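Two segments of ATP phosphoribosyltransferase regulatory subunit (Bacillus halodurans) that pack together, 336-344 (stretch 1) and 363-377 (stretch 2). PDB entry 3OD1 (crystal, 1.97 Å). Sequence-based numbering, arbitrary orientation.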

ATOM      1  N   HIS B 336     -20.243 -13.112  -2.498  1.00106.25           N
ATOM      2  CA  HIS B 336     -20.346 -12.023  -3.461  1.00 90.70           C
ATOM      3  C   HIS B 336     -21.587 -11.189  -3.185  1.00 76.44           C
ATOM      4  O   HIS B 336     -22.664 -11.476  -3.707  1.00 64.78           O
ATOM      5  N   GLU B 337     -21.423 -10.168  -2.346  1.00 77.02           N
ATOM      6  CA  GLU B 337     -22.491  -9.226  -2.020  1.00 73.65           C
ATOM      7  C   GLU B 337     -23.105  -8.654  -3.284  1.00 65.36           C
ATOM      8  O   GLU B 337     -24.293  -8.336  -3.327  1.00 77.07           O
ATOM      9  N   GLN B 338     -22.275  -8.528  -4.310  1.00 60.11           N
ATOM     10  CA  GLN B 338     -22.646  -7.867  -5.554  1.00 53.67           C
ATOM     11  C   GLN B 338     -23.929  -8.402  -6.202  1.00 54.00           C
ATOM     12  O   GLN B 338     -24.302  -9.565  -6.021  1.00 54.71           O
ATOM     13  N   THR B 339     -24.608  -7.523  -6.935  1.00 50.17           N
ATOM     14  CA  THR B 339     -25.702  -7.910  -7.819  1.00 45.89           C
ATOM     15  C   THR B 339     -25.146  -8.116  -9.235  1.00 48.09           C
ATOM     16  O   THR B 339     -24.177  -7.455  -9.629  1.00 46.04           O
ATOM     17  N   CYS B 340     -25.748  -9.032  -9.992  1.00 45.44           N
ATOM     18  CA  CYS B 340     -25.290  -9.325 -11.345  1.00 45.57           C
ATOM     19  C   CYS B 340     -26.434  -9.197 -12.354  1.00 42.71           C
ATOM     20  O   CYS B 340     -27.456  -9.858 -12.229  1.00 46.01           O
ATOM     21  N   ILE B 341     -26.260  -8.322 -13.339  1.00 40.06           N
ATOM     22  CA  ILE B 341     -27.222  -8.184 -14.423  1.00 42.30           C
ATOM     23  C   ILE B 341     -26.641  -8.878 -15.646  1.00 37.54           C
ATOM     24  O   ILE B 341     -25.579  -8.498 -16.131  1.00 33.52           O
ATOM     25  N   LEU B 342     -27.311  -9.924 -16.103  1.00 38.74           N
ATOM     26  CA  LEU B 342     -26.890 -10.646 -17.302  1.00 36.93           C
ATOM     27  C   LEU B 342     -27.678 -10.108 -18.482  1.00 39.32           C
ATOM     28  O   LEU B 342     -28.907 -10.060 -18.442  1.00 41.40           O
ATOM     29  N   PHE B 343     -26.987  -9.692 -19.532  1.00 32.54           N
ATOM     30  CA  PHE B 343     -27.711  -9.137 -20.665  1.00 39.71           C
ATOM     31  C   PHE B 343     -27.351  -9.789 -21.982  1.00 38.90           C
ATOM     32  O   PHE B 343     -26.312 -10.424 -22.104  1.00 37.46           O
ATOM     33  N   SER B 344     -28.241  -9.651 -22.959  1.00 44.18           N
ATOM     34  CA  SER B 344     -27.912  -9.979 -24.343  1.00 42.96           C
ATOM     35  C   SER B 344     -27.916  -8.700 -25.172  1.00 51.09           C
ATOM     36  O   SER B 344     -28.264  -7.623 -24.677  1.00 45.12           O
ATOM     37  N   GLU B 363     -25.100   0.532  -4.755  1.00 58.30           N
ATOM     38  CA  GLU B 363     -25.250  -0.882  -5.073  1.00 57.28           C
ATOM     39  C   GLU B 363     -24.157  -1.332  -6.031  1.00 52.75           C
ATOM     40  O   GLU B 363     -24.052  -0.823  -7.142  1.00 49.69           O
ATOM     41  N   ALA B 364     -23.342  -2.285  -5.598  1.00 44.59           N
ATOM     42  CA  ALA B 364     -22.322  -2.843  -6.466  1.00 43.61           C
ATOM     43  C   ALA B 364     -22.992  -3.772  -7.469  1.00 45.75           C
ATOM     44  O   ALA B 364     -23.770  -4.652  -7.083  1.00 45.42           O
ATOM     45  N   VAL B 365     -22.686  -3.575  -8.753  1.00 37.10           N
ATOM     46  CA  VAL B 365     -23.307  -4.348  -9.825  1.00 39.42           C
ATOM     47  C   VAL B 365     -22.285  -4.881 -10.826  1.00 32.97           C
ATOM     48  O   VAL B 365     -21.466  -4.131 -11.353  1.00 31.94           O
ATOM     49  N   VAL B 366     -22.340  -6.182 -11.085  1.00 36.09           N
ATOM     50  CA  VAL B 366     -21.602  -6.754 -12.195  1.00 35.43           C
ATOM     51  C   VAL B 366     -22.544  -6.773 -13.403  1.00 35.93           C
ATOM     52  O   VAL B 366     -23.602  -7.397 -13.362  1.00 32.12           O
ATOM     53  N   LEU B 367     -22.172  -6.051 -14.458  1.00 30.91           N
ATOM     54  CA  LEU B 367     -22.964  -5.993 -15.686  1.00 32.66           C
ATOM     55  C   LEU B 367     -22.288  -6.925 -16.687  1.00 30.29           C
ATOM     56  O   LEU B 367     -21.161  -6.678 -17.104  1.00 31.92           O
ATOM     57  N   GLN B 368     -22.954  -8.030 -17.004  1.00 31.40           N
ATOM     58  CA  GLN B 368     -22.310  -9.136 -17.696  1.00 30.92           C
ATOM     59  C   GLN B 368     -23.057  -9.570 -18.966  1.00 34.72           C
ATOM     60  O   GLN B 368     -24.223 -10.004 -18.919  1.00 28.71           O
ATOM     61  N   ASP B 369     -22.366  -9.431 -20.096  1.00 32.76           N
ATOM     62  CA  ASP B 369     -22.814  -9.968 -21.378  1.00 29.25           C
ATOM     63  C   ASP B 369     -22.846 -11.474 -21.296  1.00 26.08           C
ATOM     64  O   ASP B 369     -21.843 -12.127 -20.996  1.00 30.78           O
ATOM     65  N   LEU B 370     -24.016 -12.042 -21.554  1.00 32.48           N
ATOM     66  CA  LEU B 370     -24.189 -13.472 -21.391  1.00 31.23           C
ATOM     67  C   LEU B 370     -23.272 -14.236 -22.352  1.00 32.68           C
ATOM     68  O   LEU B 370     -22.803 -15.329 -22.042  1.00 34.00           O
ATOM     69  N   ALA B 371     -23.012 -13.651 -23.516  1.00 32.97           N
ATOM     70  CA  ALA B 371     -22.091 -14.266 -24.467  1.00 35.08           C
ATOM     71  C   ALA B 371     -20.672 -14.436 -23.889  1.00 38.88           C
ATOM     72  O   ALA B 371     -19.862 -15.189 -24.424  1.00 36.94           O
ATOM     73  N   GLY B 372     -20.375 -13.757 -22.784  1.00 40.17           N
ATOM     74  CA  GLY B 372     -19.048 -13.830 -22.186  1.00 35.70           C
ATOM     75  C   GLY B 372     -18.902 -14.789 -21.017  1.00 42.03           C
ATOM     76  O   GLY B 372     -17.812 -14.935 -20.448  1.00 41.36           O
ATOM     77  N   VAL B 373     -19.992 -15.459 -20.652  1.00 36.15           N
ATOM     78  CA  VAL B 373     -19.974 -16.350 -19.501  1.00 35.43           C
ATOM     79  C   VAL B 373     -19.933 -17.796 -19.954  1.00 41.80           C
ATOM     80  O   VAL B 373     -20.806 -18.226 -20.685  1.00 37.88           O
ATOM     81  N   THR B 374     -18.944 -18.559 -19.508  1.00 47.07           N
ATOM     82  CA  THR B 374     -18.908 -19.981 -19.872  1.00 56.83           C
ATOM     83  C   THR B 374     -19.941 -20.825 -19.104  1.00 51.86           C
ATOM     84  O   THR B 374     -20.526 -21.743 -19.667  1.00 49.32           O
ATOM     85  N   ASP B 375     -20.165 -20.508 -17.828  1.00 46.52           N
ATOM     86  CA  ASP B 375     -21.109 -21.266 -16.990  1.00 44.18           C
ATOM     87  C   ASP B 375     -22.093 -20.364 -16.240  1.00 41.33           C
ATOM     88  O   ASP B 375     -21.862 -20.004 -15.080  1.00 44.32           O
ATOM     89  N   VAL B 376     -23.201 -20.018 -16.888  1.00 41.83           N
ATOM     90  CA  VAL B 376     -24.138 -19.047 -16.323  1.00 47.53           C
ATOM     91  C   VAL B 376     -24.823 -19.520 -15.027  1.00 46.69           C
ATOM     92  O   VAL B 376     -25.124 -18.709 -14.150  1.00 45.12           O
ATOM     93  N   ASP B 377     -25.059 -20.823 -14.904  1.00 45.34           N
ATOM     94  CA  ASP B 377     -25.640 -21.389 -13.683  1.00 46.86           C
ATOM     95  C   ASP B 377     -24.718 -21.170 -12.486  1.00 49.55           C
ATOM     96  O   ASP B 377     -25.174 -20.841 -11.383  1.00 47.22           O
TER

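The two stretches pair as neighbouring parallel strands, 339-343 beside 365-369. Side chains therefore alternate between the two faces of the sheet, and paired residues lie side by side.

Thr339, Ile341 and Phe343 share one face with Val365, Leu367 and Asp369. Ile341 is m at chi1 and t at chi2. Its CD1 lies 3.7 Å from CG1 of Val365, and its CG2 lies 4.0 Å from CD1 of Leu367. Val365 is t. Leu367 is t, p, and its end comes nearer to stretch 1. This brings Leu367 CD1 to 3.7 Å from CD2 of Phe343, so one methyl touches both Ile341 and Phe343.

Phe343 has more area covered by the other stretch than any other residue here. Its p rotamer swings the ring across to stretch 2. CA of Asp369 sits over one ring face, 3.8 Å from the centroid of the Phe343 ring, in a CH-pi contact. The ring also comes close to the backbone, with Phe343 CE2 3.2 Å from Asp369 N.

The opposite face carries Cys340, Leu342, Val366 and Gln368. Cys340 and Val366 are both t; Cys340 SG is 4.3 Å from Val366 CG1, a loose contact. Leu342 is m, t and reaches further. Its CD2 lies 3.8 Å from CG of Gln368 and 4.3 Å from CG2 of Val373. Its CD1 meets CG2 of Val376 at 3.5 Å, so Leu342 links the strand pair to the start of the following helix. Val373 is t and Val376 is p; both point toward stretch 1.

At the N-terminal end of the pair, Ala364 points toward stretch 1. Its CB is 3.7 Å from CG of Gln338 and 3.9 Å from OE1 of Glu337, which is poorly ordered.

Backbone hydrogen bonds hold this packing in register. Thr339 N donates to Ala364 O at 3.0 Å, and Val366 N to Thr339 O at 2.7 Å. Ile341 and Phe343 continue the ladder, and Leu370 N closes it on Phe343 O at 2.9 Å.

No side-chain hydrogen bond crosses between the stretches. Several polar groups find partners within their own stretch or elsewhere in the structure. Gln368 is t, p, and its end leads away from stretch 1; its NE2 donates to Asp369 O at 2.9 Å. Asp369 is t, and its OD1 accepts from Ala371 N at 2.8 Å, bracing the 3-10 turn. Gln338 NE2 is satisfied elsewhere in the structure.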

ATOM      1  CB  HIS B 336     -20.383 -12.560  -4.894  1.00 91.58           C
ATOM      2  CG  HIS B 336     -19.296 -13.542  -5.200  1.00 97.48           C
ATOM      3  ND1 HIS B 336     -19.253 -14.266  -6.373  1.00100.12           N
ATOM      4  CD2 HIS B 336     -18.211 -13.927  -4.483  1.00100.46           C
ATOM      5  CE1 HIS B 336     -18.191 -15.051  -6.367  1.00101.50           C
ATOM      6  NE2 HIS B 336     -17.542 -14.865  -5.230  1.00101.61           N
ATOM      7  CB  GLU B 337     -21.945  -8.079  -1.162  1.00 75.54           C
ATOM      8  CG  GLU B 337     -22.893  -6.875  -1.020  1.00 82.60           C
ATOM      9  CD  GLU B 337     -22.784  -5.860  -2.165  1.00 86.78           C
ATOM     10  OE1 GLU B 337     -21.998  -4.894  -2.038  1.00 85.80           O
ATOM     11  OE2 GLU B 337     -23.496  -6.009  -3.184  1.00 85.82           O
ATOM     12  CB  GLN B 338     -21.472  -7.940  -6.535  1.00 52.39           C
ATOM     13  CG  GLN B 338     -20.240  -7.157  -6.073  1.00 57.38           C
ATOM     14  CD  GLN B 338     -19.062  -8.049  -5.714  1.00 55.34           C
ATOM     15  OE1 GLN B 338     -19.215  -9.250  -5.498  1.00 57.14           O
ATOM     16  NE2 GLN B 338     -17.875  -7.459  -5.651  1.00 55.99           N
ATOM     17  CB  THR B 339     -26.780  -6.827  -7.868  1.00 46.65           C
ATOM     18  OG1 THR B 339     -27.381  -6.690  -6.577  1.00 56.77           O
ATOM     19  CG2 THR B 339     -27.841  -7.190  -8.857  1.00 46.36           C
ATOM     20  CB  CYS B 340     -24.691 -10.731 -11.418  1.00 46.40           C
ATOM     21  SG  CYS B 340     -24.153 -11.225 -13.074  1.00 50.26           S
ATOM     22  CB  ILE B 341     -27.503  -6.698 -14.756  1.00 38.47           C
ATOM     23  CG1 ILE B 341     -28.149  -5.992 -13.559  1.00 36.26           C
ATOM     24  CG2 ILE B 341     -28.389  -6.581 -15.996  1.00 32.92           C
ATOM     25  CD1 ILE B 341     -28.128  -4.470 -13.654  1.00 33.66           C
ATOM     26  CB  LEU B 342     -27.161 -12.147 -17.152  1.00 34.15           C
ATOM     27  CG  LEU B 342     -26.385 -12.854 -16.039  1.00 41.93           C
ATOM     28  CD1 LEU B 342     -27.033 -14.188 -15.694  1.00 45.14           C
ATOM     29  CD2 LEU B 342     -24.914 -13.034 -16.436  1.00 45.32           C
ATOM     30  CB  PHE B 343     -27.534  -7.614 -20.753  1.00 37.13           C
ATOM     31  CG  PHE B 343     -26.135  -7.172 -21.090  1.00 37.52           C
ATOM     32  CD1 PHE B 343     -25.786  -6.857 -22.393  1.00 42.94           C
ATOM     33  CD2 PHE B 343     -25.178  -7.039 -20.100  1.00 37.15           C
ATOM     34  CE1 PHE B 343     -24.500  -6.437 -22.701  1.00 36.79           C
ATOM     35  CE2 PHE B 343     -23.884  -6.625 -20.405  1.00 32.32           C
ATOM     36  CZ  PHE B 343     -23.552  -6.321 -21.704  1.00 33.82           C
ATOM     37  CB  SER B 344     -28.881 -11.003 -24.925  1.00 35.50           C
ATOM     38  OG  SER B 344     -30.200 -10.489 -24.983  1.00 44.88           O
ATOM     39  CB  GLU B 363     -26.609  -1.143  -5.716  1.00 61.63           C
ATOM     40  CG  GLU B 363     -27.767  -1.184  -4.743  1.00 73.51           C
ATOM     41  CD  GLU B 363     -29.092  -1.393  -5.446  1.00 77.42           C
ATOM     42  OE1 GLU B 363     -29.287  -2.472  -6.050  1.00 72.46           O
ATOM     43  OE2 GLU B 363     -29.933  -0.471  -5.397  1.00 80.74           O
ATOM     44  CB  ALA B 364     -21.275  -3.595  -5.639  1.00 43.94           C
ATOM     45  CB  VAL B 365     -24.350  -3.509 -10.604  1.00 40.51           C
ATOM     46  CG1 VAL B 365     -25.068  -4.378 -11.626  1.00 35.73           C
ATOM     47  CG2 VAL B 365     -25.364  -2.901  -9.653  1.00 45.13           C
ATOM     48  CB  VAL B 366     -21.113  -8.182 -11.886  1.00 35.46           C
ATOM     49  CG1 VAL B 366     -20.571  -8.852 -13.148  1.00 30.78           C
ATOM     50  CG2 VAL B 366     -20.041  -8.162 -10.804  1.00 32.41           C
ATOM     51  CB  LEU B 367     -22.990  -4.560 -16.211  1.00 37.80           C
ATOM     52  CG  LEU B 367     -23.775  -4.246 -17.486  1.00 45.63           C
ATOM     53  CD1 LEU B 367     -25.240  -4.620 -17.367  1.00 38.93           C
ATOM     54  CD2 LEU B 367     -23.612  -2.766 -17.795  1.00 47.36           C
ATOM     55  CB  GLN B 368     -22.164 -10.331 -16.755  1.00 33.27           C
ATOM     56  CG  GLN B 368     -21.562 -11.543 -17.424  1.00 31.40           C
ATOM     57  CD  GLN B 368     -20.114 -11.315 -17.817  1.00 36.38           C
ATOM     58  OE1 GLN B 368     -19.278 -10.974 -16.982  1.00 39.01           O
ATOM     59  NE2 GLN B 368     -19.811 -11.496 -19.092  1.00 34.03           N
ATOM     60  CB  ASP B 369     -21.862  -9.518 -22.494  1.00 36.34           C
ATOM     61  CG  ASP B 369     -22.382  -9.841 -23.895  1.00 39.86           C
ATOM     62  OD1 ASP B 369     -23.079 -10.870 -24.078  1.00 34.45           O
ATOM     63  OD2 ASP B 369     -22.065  -9.061 -24.822  1.00 33.52           O
ATOM     64  CB  LEU B 370     -25.650 -13.842 -21.615  1.00 35.73           C
ATOM     65  CG  LEU B 370     -25.999 -15.300 -21.376  1.00 46.41           C
ATOM     66  CD1 LEU B 370     -26.111 -15.559 -19.883  1.00 48.96           C
ATOM     67  CD2 LEU B 370     -27.306 -15.626 -22.085  1.00 49.96           C
ATOM     68  CB  ALA B 371     -22.057 -13.463 -25.746  1.00 37.32           C
ATOM     69  CB  VAL B 373     -21.241 -16.171 -18.665  1.00 39.55           C
ATOM     70  CG1 VAL B 373     -21.132 -16.941 -17.343  1.00 38.56           C
ATOM     71  CG2 VAL B 373     -21.469 -14.719 -18.408  1.00 39.83           C
ATOM     72  CB  THR B 374     -17.494 -20.594 -19.718  1.00 59.33           C
ATOM     73  OG1 THR B 374     -17.085 -20.526 -18.347  1.00 70.77           O
ATOM     74  CG2 THR B 374     -16.495 -19.844 -20.576  1.00 52.43           C
ATOM     75  CB  ASP B 375     -20.347 -22.151 -15.992  1.00 54.70           C
ATOM     76  CG  ASP B 375     -21.271 -22.999 -15.124  1.00 65.80           C
ATOM     77  OD1 ASP B 375     -22.504 -22.979 -15.340  1.00 70.09           O
ATOM     78  OD2 ASP B 375     -20.755 -23.693 -14.227  1.00 70.12           O
ATOM     79  CB  VAL B 376     -25.188 -18.593 -17.354  1.00 49.84           C
ATOM     80  CG1 VAL B 376     -26.227 -19.675 -17.567  1.00 56.78           C
ATOM     81  CG2 VAL B 376     -25.845 -17.305 -16.895  1.00 54.23           C
ATOM     82  CB  ASP B 377     -25.871 -22.895 -13.831  1.00 43.89           C
ATOM     83  CG  ASP B 377     -27.084 -23.229 -14.672  1.00 58.14           C
ATOM     84  OD1 ASP B 377     -27.881 -22.314 -14.983  1.00 61.59           O
ATOM     85  OD2 ASP B 377     -27.238 -24.423 -15.014  1.00 58.01           O
TER